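Side-chain contact in cellulosomal scaffoldin (Acetivibrio cellulolyticus, PDB 4WI0), which is the C-terminal X-module and calcium-binding dockerin that pairs with a type II cohesin in cellulosome assembly, in a scaffoldin that probably also hydrolyses cellulose: residues I8-V13 against A62-R67. The protein carries 1 engineered substitution. Numbering follows the deposited sequence.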
ATOM      1  N   ILE B   8      10.937   1.194  20.025  1.00 17.98           N
ATOM      2  CA  ILE B   8      10.900   0.679  18.657  1.00 17.52           C
ATOM      3  C   ILE B   8       9.565   1.124  18.039  1.00 18.45           C
ATOM      4  O   ILE B   8       8.528   1.019  18.692  1.00 18.85           O
ATOM      5  CB  ILE B   8      10.955  -0.878  18.616  1.00 17.22           C
ATOM      6  CG1 ILE B   8      12.071  -1.461  19.506  1.00 17.15           C
ATOM      7  CG2 ILE B   8      11.072  -1.378  17.182  1.00 16.53           C
ATOM      8  CD1 ILE B   8      13.488  -1.203  19.045  1.00 16.64           C
ATOM      9  N   ASN B   9       9.600   1.623  16.800  1.00 18.39           N
ATOM     10  CA  ASN B   9       8.402   1.959  16.021  1.00 18.73           C
ATOM     11  C   ASN B   9       8.509   1.329  14.624  1.00 18.60           C
ATOM     12  O   ASN B   9       9.594   1.282  14.057  1.00 17.43           O
ATOM     13  CB  ASN B   9       8.310   3.477  15.799  1.00 19.33           C
ATOM     14  CG  ASN B   9       7.636   4.247  16.931  1.00 20.17           C
ATOM     15  OD1 ASN B   9       7.369   5.433  16.755  1.00 21.77           O
ATOM     16  ND2 ASN B   9       7.385   3.623  18.081  1.00 20.42           N
ATOM     17  N   PRO B  10       7.381   0.879  14.046  1.00 19.06           N
ATOM     18  CA  PRO B  10       7.447   0.453  12.637  1.00 19.00           C
ATOM     19  C   PRO B  10       7.590   1.667  11.724  1.00 19.36           C
ATOM     20  O   PRO B  10       7.100   2.751  12.079  1.00 20.00           O
ATOM     21  CB  PRO B  10       6.098  -0.235  12.419  1.00 18.98           C
ATOM     22  CG  PRO B  10       5.188   0.418  13.398  1.00 19.69           C
ATOM     23  CD  PRO B  10       6.020   0.756  14.599  1.00 19.44           C
ATOM     24  N   ASP B  11       8.258   1.509  10.579  1.00 18.29           N
ATOM     25  CA  ASP B  11       8.422   2.618   9.636  1.00 19.27           C
ATOM     26  C   ASP B  11       7.211   2.774   8.691  1.00 20.28           C
ATOM     27  O   ASP B  11       7.300   2.535   7.481  1.00 19.69           O
ATOM     28  CB  ASP B  11       9.731   2.480   8.836  1.00 19.47           C
ATOM     29  CG  ASP B  11      10.020   3.696   7.980  1.00 19.92           C
ATOM     30  OD1 ASP B  11       9.426   4.766   8.226  1.00 20.30           O
ATOM     31  OD2 ASP B  11      10.836   3.592   7.050  1.00 20.35           O
ATOM     32  N   PHE B  12       6.082   3.181   9.266  1.00 20.35           N
ATOM     33  CA  PHE B  12       4.900   3.593   8.502  1.00 21.81           C
ATOM     34  C   PHE B  12       3.936   4.333   9.433  1.00 23.68           C
ATOM     35  O   PHE B  12       3.986   4.171  10.663  1.00 21.89           O
ATOM     36  CB  PHE B  12       4.196   2.412   7.790  1.00 21.06           C
ATOM     37  CG  PHE B  12       3.761   1.286   8.707  1.00 20.88           C
ATOM     38  CD1 PHE B  12       2.626   1.404   9.508  1.00 21.76           C
ATOM     39  CD2 PHE B  12       4.457   0.090   8.729  1.00 20.76           C
ATOM     40  CE1 PHE B  12       2.230   0.368  10.333  1.00 21.68           C
ATOM     41  CE2 PHE B  12       4.059  -0.951   9.549  1.00 20.99           C
ATOM     42  CZ  PHE B  12       2.949  -0.814  10.354  1.00 21.02           C
ATOM     43  N   VAL B  13       3.072   5.147   8.839  1.00 25.81           N
ATOM     44  CA  VAL B  13       2.162   5.998   9.609  1.00 29.04           C
ATOM     45  C   VAL B  13       1.048   5.167  10.257  1.00 29.22           C
ATOM     46  O   VAL B  13       0.505   4.260   9.631  1.00 29.01           O
ATOM     47  CB  VAL B  13       1.583   7.151   8.746  1.00 32.73           C
ATOM     48  CG1 VAL B  13       2.713   7.990   8.152  1.00 32.62           C
ATOM     49  CG2 VAL B  13       0.675   6.634   7.637  1.00 33.29           C
ATOM     50  N   ALA B  62       8.072 -10.945  13.441  1.00 18.31           N
ATOM     51  CA  ALA B  62       7.523 -11.660  12.295  1.00 18.90           C
ATOM     52  C   ALA B  62       7.135 -10.656  11.216  1.00 18.69           C
ATOM     53  O   ALA B  62       6.502  -9.636  11.505  1.00 18.18           O
ATOM     54  CB  ALA B  62       6.321 -12.492  12.711  1.00 19.76           C
ATOM     55  N   ASN B  63       7.535 -10.953   9.982  1.00 18.68           N
ATOM     56  CA  ASN B  63       7.272 -10.104   8.813  1.00 18.58           C
ATOM     57  C   ASN B  63       7.966  -8.732   8.776  1.00 17.39           C
ATOM     58  O   ASN B  63       7.579  -7.877   7.973  1.00 18.05           O
ATOM     59  CB  ASN B  63       5.756  -9.966   8.573  1.00 19.01           C
ATOM     60  CG  ASN B  63       5.102 -11.282   8.190  1.00 20.02           C
ATOM     61  OD1 ASN B  63       5.751 -12.203   7.705  1.00 20.10           O
ATOM     62  ND2 ASN B  63       3.793 -11.367   8.399  1.00 21.16           N
ATOM     63  N   TYR B  64       8.994  -8.544   9.613  1.00 16.53           N
ATOM     64  CA  TYR B  64       9.858  -7.360   9.594  1.00 15.35           C
ATOM     65  C   TYR B  64      11.293  -7.766   9.304  1.00 15.50           C
ATOM     66  O   TYR B  64      11.731  -8.848   9.704  1.00 16.35           O
ATOM     67  CB  TYR B  64       9.847  -6.636  10.940  1.00 15.16           C
ATOM     68  CG  TYR B  64       8.614  -5.819  11.171  1.00 14.80           C
ATOM     69  CD1 TYR B  64       7.442  -6.419  11.581  1.00 15.26           C
ATOM     70  CD2 TYR B  64       8.618  -4.440  10.965  1.00 14.55           C
ATOM     71  CE1 TYR B  64       6.285  -5.672  11.778  1.00 15.39           C
ATOM     72  CE2 TYR B  64       7.470  -3.683  11.165  1.00 15.08           C
ATOM     73  CZ  TYR B  64       6.303  -4.308  11.567  1.00 15.43           C
ATOM     74  OH  TYR B  64       5.153  -3.559  11.778  1.00 15.97           O
ATOM     75  N   LEU B  65      12.028  -6.879   8.642  1.00 15.09           N
ATOM     76  CA  LEU B  65      13.440  -7.104   8.348  1.00 15.74           C
ATOM     77  C   LEU B  65      14.268  -6.959   9.637  1.00 15.80           C
ATOM     78  O   LEU B  65      14.262  -5.915  10.290  1.00 15.20           O
ATOM     79  CB  LEU B  65      13.918  -6.115   7.293  1.00 15.83           C
ATOM     80  CG  LEU B  65      15.315  -6.317   6.738  1.00 16.49           C
ATOM     81  CD1 LEU B  65      15.369  -7.565   5.871  1.00 17.27           C
ATOM     82  CD2 LEU B  65      15.715  -5.085   5.951  1.00 16.80           C
ATOM     83  N   THR B  66      14.955  -8.029   9.999  1.00 16.27           N
ATOM     84  CA  THR B  66      15.757  -8.062  11.212  1.00 16.78           C
ATOM     85  C   THR B  66      16.807  -6.948  11.200  1.00 17.03           C
ATOM     86  O   THR B  66      17.424  -6.674  10.172  1.00 17.33           O
ATOM     87  CB  THR B  66      16.378  -9.471  11.400  1.00 17.43           C
ATOM     88  OG1 THR B  66      15.324 -10.399  11.698  1.00 17.29           O
ATOM     89  CG2 THR B  66      17.414  -9.492  12.543  1.00 17.89           C
ATOM     90  N   ARG B  67      16.969  -6.283  12.341  1.00 17.47           N
ATOM     91  CA  ARG B  67      17.930  -5.200  12.493  1.00 18.33           C
ATOM     92  C   ARG B  67      19.003  -5.564  13.511  1.00 18.75           C
ATOM     93  O   ARG B  67      18.717  -6.180  14.539  1.00 17.56           O
ATOM     94  CB  ARG B  67      17.215  -3.913  12.932  1.00 19.26           C
ATOM     95  CG  ARG B  67      18.131  -2.700  13.056  1.00 19.97           C
ATOM     96  CD  ARG B  67      17.352  -1.396  13.080  1.00 21.79           C
ATOM     97  NE  ARG B  67      18.232  -0.233  12.970  1.00 23.34           N
ATOM     98  CZ  ARG B  67      17.837   1.005  12.661  1.00 24.37           C
ATOM     99  NH1 ARG B  67      16.561   1.284  12.406  1.00 24.74           N
ATOM    100  NH2 ARG B  67      18.740   1.977  12.590  1.00 26.35           N
TER
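Tyr64 meets Pro10 with its hydroxyl and the adjoining ring edge, and Phe12 with the hydroxyl alone. From CB, a chi1 of -77° turns CG opposite the carbonyl carbon, which sends the ring toward strand 2-10. The near part of the ring stays clear of residues 8-13; the first atom to touch them is CE2, 3.9 Å from Pro10 CB in an apolar contact. CZ follows at 4.2 Å from the same carbon, which lies at the ring edge, near its plane. The hydroxyl oxygen abuts two neighbouring carbons that lie on the same side of it. Tyr64 OH is 3.5 Å from Pro10 CB and 3.6 Å from Phe12 CE2, and it meets the phenyl ring at its edge, close to the plane. No hydrogen bond crosses between the segments, so van der Waals contact joins them.

Phe12 reaches the hydroxyl because a chi1 of 57° tucks its ring back over the main chain and onto the proline, whose CG sits 4.0 Å above one phenyl face, nearer the ring's margin than its middle. The Phe12 and Tyr64 side chains cross at about a right angle.

Val22 of helix 19-22 packs on both Pro10 and Phe12, and Phe26 meets the Tyr64 ring edge-to-face. Phe12 also touches Asn132, a calcium ligand of the dockerin, while Gln100 NE2 hydrogen-bonds Tyr64 O. The end of strand 2-10 and the loop joining strands 53-60 and 67-74 of the X-module thus both approach the dockerin here.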